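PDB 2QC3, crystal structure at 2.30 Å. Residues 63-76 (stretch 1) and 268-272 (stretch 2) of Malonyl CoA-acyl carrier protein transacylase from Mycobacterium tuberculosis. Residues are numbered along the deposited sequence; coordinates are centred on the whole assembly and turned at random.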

# COMPACT_ATOMS: atom_id res chain seq x y z
N LEU A 63 -11.01 0.84 0.73
CA LEU A 63 -11.23 2.17 1.28
C LEU A 63 -9.97 3.01 1.10
O LEU A 63 -10.03 4.17 0.67
CB LEU A 63 -11.60 2.06 2.76
CG LEU A 63 -12.17 3.29 3.48
CD1 LEU A 63 -13.43 3.77 2.77
CD2 LEU A 63 -12.48 2.91 4.93
N ILE A 64 -8.82 2.42 1.42
CA ILE A 64 -7.55 3.12 1.27
C ILE A 64 -7.28 3.45 -0.19
O ILE A 64 -6.86 4.56 -0.51
CB ILE A 64 -6.38 2.28 1.83
CG1 ILE A 64 -6.50 2.20 3.35
CG2 ILE A 64 -5.03 2.91 1.44
CD1 ILE A 64 -5.55 1.20 3.99
N VAL A 65 -7.52 2.48 -1.08
CA VAL A 65 -7.31 2.70 -2.51
C VAL A 65 -8.28 3.78 -2.99
O VAL A 65 -7.92 4.62 -3.81
CB VAL A 65 -7.52 1.39 -3.33
CG1 VAL A 65 -7.56 1.70 -4.82
CG2 VAL A 65 -6.39 0.41 -3.04
N ALA A 66 -9.51 3.75 -2.48
CA ALA A 66 -10.52 4.74 -2.87
C ALA A 66 -10.08 6.16 -2.48
O ALA A 66 -10.19 7.09 -3.28
CB ALA A 66 -11.87 4.41 -2.21
N ALA A 67 -9.58 6.31 -1.26
CA ALA A 67 -9.12 7.61 -0.79
C ALA A 67 -7.97 8.09 -1.67
O ALA A 67 -7.92 9.26 -2.08
CB ALA A 67 -8.64 7.50 0.65
N THR A 68 -7.05 7.18 -1.97
CA THR A 68 -5.91 7.51 -2.80
C THR A 68 -6.29 8.00 -4.19
O THR A 68 -5.77 9.02 -4.66
CB THR A 68 -4.93 6.32 -2.94
OG1 THR A 68 -4.30 6.09 -1.68
CG2 THR A 68 -3.84 6.64 -3.98
N LEU A 69 -7.19 7.27 -4.83
CA LEU A 69 -7.60 7.63 -6.18
C LEU A 69 -8.47 8.88 -6.26
O LEU A 69 -8.45 9.58 -7.27
CB LEU A 69 -8.26 6.42 -6.85
CG LEU A 69 -7.30 5.21 -6.87
CD1 LEU A 69 -7.91 4.06 -7.66
CD2 LEU A 69 -5.96 5.63 -7.47
N LEU A 70 -9.24 9.17 -5.22
CA LEU A 70 -10.06 10.39 -5.24
C LEU A 70 -9.10 11.57 -5.39
O LEU A 70 -9.32 12.47 -6.20
CB LEU A 70 -10.85 10.55 -3.95
CG LEU A 70 -12.11 9.71 -3.75
CD1 LEU A 70 -12.65 9.96 -2.35
CD2 LEU A 70 -13.16 10.08 -4.80
N ALA A 71 -8.02 11.53 -4.60
CA ALA A 71 -7.01 12.57 -4.62
C ALA A 71 -6.34 12.61 -5.98
O ALA A 71 -6.11 13.68 -6.55
CB ALA A 71 -5.98 12.31 -3.53
N HIS A 72 -6.01 11.43 -6.50
CA HIS A 72 -5.38 11.35 -7.81
C HIS A 72 -6.32 11.86 -8.89
O HIS A 72 -5.89 12.51 -9.84
CB HIS A 72 -4.99 9.91 -8.14
CG HIS A 72 -4.65 9.72 -9.59
ND1 HIS A 72 -3.51 10.24 -10.16
CD2 HIS A 72 -5.32 9.11 -10.59
CE1 HIS A 72 -3.49 9.96 -11.45
NE2 HIS A 72 -4.58 9.27 -11.73
N GLN A 73 -7.60 11.52 -8.75
CA GLN A 73 -8.61 11.94 -9.70
C GLN A 73 -8.66 13.45 -9.76
O GLN A 73 -8.63 14.05 -10.84
CB GLN A 73 -9.98 11.41 -9.29
CG GLN A 73 -10.17 9.92 -9.47
CD GLN A 73 -10.02 9.50 -10.91
OE1 GLN A 73 -8.95 9.62 -11.50
NE2 GLN A 73 -11.11 9.01 -11.50
N GLU A 74 -8.74 14.08 -8.59
CA GLU A 74 -8.80 15.53 -8.51
C GLU A 74 -7.50 16.13 -9.02
O GLU A 74 -7.50 17.15 -9.70
CB GLU A 74 -9.04 15.98 -7.07
CG GLU A 74 -9.19 17.48 -6.92
CD GLU A 74 -10.33 18.05 -7.76
OE1 GLU A 74 -10.49 19.29 -7.76
OE2 GLU A 74 -11.06 17.28 -8.42
N LEU A 75 -6.39 15.48 -8.70
CA LEU A 75 -5.09 15.95 -9.14
C LEU A 75 -5.09 15.89 -10.67
O LEU A 75 -4.55 16.77 -11.34
CB LEU A 75 -3.98 15.07 -8.55
CG LEU A 75 -2.58 15.68 -8.44
CD1 LEU A 75 -2.66 16.99 -7.66
CD2 LEU A 75 -1.64 14.71 -7.76
N ALA A 76 -5.71 14.85 -11.21
CA ALA A 76 -5.80 14.68 -12.66
C ALA A 76 -6.72 15.74 -13.26
O ALA A 76 -6.48 16.23 -14.36
CB ALA A 76 -6.33 13.29 -12.99
N GLU A 268 3.09 12.02 -1.14
CA GLU A 268 2.44 10.83 -0.60
C GLU A 268 0.96 11.11 -0.61
O GLU A 268 0.50 12.14 -0.10
CB GLU A 268 2.92 10.52 0.82
CG GLU A 268 2.05 9.49 1.56
CD GLU A 268 2.72 8.89 2.79
OE1 GLU A 268 3.55 9.57 3.43
OE2 GLU A 268 2.40 7.74 3.13
N PHE A 269 0.21 10.19 -1.20
CA PHE A 269 -1.23 10.33 -1.29
C PHE A 269 -1.92 9.86 -0.01
O PHE A 269 -1.32 9.14 0.79
CB PHE A 269 -1.75 9.51 -2.48
CG PHE A 269 -1.45 10.11 -3.81
CD1 PHE A 269 -0.14 10.17 -4.28
CD2 PHE A 269 -2.47 10.64 -4.59
CE1 PHE A 269 0.14 10.75 -5.51
CE2 PHE A 269 -2.19 11.22 -5.82
CZ PHE A 269 -0.88 11.27 -6.28
N PRO A 270 -3.16 10.31 0.21
CA PRO A 270 -3.90 9.91 1.42
C PRO A 270 -4.44 8.48 1.30
O PRO A 270 -4.59 7.95 0.21
CB PRO A 270 -5.03 10.94 1.49
CG PRO A 270 -5.27 11.27 0.06
CD PRO A 270 -3.85 11.41 -0.47
N PRO A 271 -4.71 7.83 2.45
CA PRO A 271 -4.50 8.41 3.77
C PRO A 271 -3.01 8.42 4.10
O PRO A 271 -2.42 7.39 4.40
CB PRO A 271 -5.29 7.48 4.68
CG PRO A 271 -5.17 6.15 3.99
CD PRO A 271 -5.38 6.52 2.54
N ALA A 272 -2.40 9.60 4.01
CA ALA A 272 -0.97 9.77 4.28
C ALA A 272 -0.53 8.93 5.47
O ALA A 272 -1.17 8.92 6.52
CB ALA A 272 -0.67 11.24 4.54

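A helix can accept an irregular segment against its flank when small residues recur on one side of it, and residues 63-76 of this transacylase provide a compact example. The segment, residues 268-272, lies nearly two hundred positions further along the same chain, and its Phe-269, Pro-270 and Pro-271 make all of the contacts.

At the apolar centre stands Ala-71, whose CA-to-CB bond points toward the segment. Its methyl serves two partners: CB lies 3.8 Å from CG of Pro-270 and 4.0 Å from CD2 of Phe-269. One turn earlier, Ala-67 also points toward the segment, and its CB meets CD of Pro-271 at 3.9 Å. With side chains this short, the segment can come close to the helix backbone; the nearest CA atoms, those of Thr-68 and Pro-270, are 5.3 Å apart.

From this centre the apolar surface extends along the helix. Toward its start, Ile-64 places CG2 3.8 Å from CD of Pro-271. The peptide bond before Pro-271 is cis, which brings CA of Pro-270 and CA of Pro-271 to 2.9 Å; one ring meets Ala-71 and the other reaches Ala-67 and Ile-64. In the other direction Phe-269, which has the largest area covered by the helix, directs its ring along residues 68 to 75. CZ of Phe-269 touches CD2 of Leu-75 at 3.8 Å, while CA of His-72 sits at the ring edge, 3.8 Å from CE2 of Phe-269. The imidazole of His-72 leads away, leaving the backbone and CB to make the contact. These are van der Waals contacts, gaining from close fit and the exclusion of water.

The polar edge is formed by Thr-68. Its CG2 still belongs to the apolar packing, 3.9 Å from CB of Phe-269, but with chi1 in the m well its hydroxyl donates a hydrogen bond from OG1 to O of Pro-270, at 2.7 Å. The pairing is chemically apt: the carbonyl of Pro-270 faces the helix within a buried contact, and the hydroxyl supplies it with a donor. The helix backbone does not take that role. N of Thr-68 lies 3.4 Å from O of Pro-270 but at a poor angle, and it already donates to O of Ile-64 at 3.0 Å within the helix. The general lesson is that apolar fit sets most of the contact, while one side-chain hydrogen bond satisfies the carbonyl brought against it.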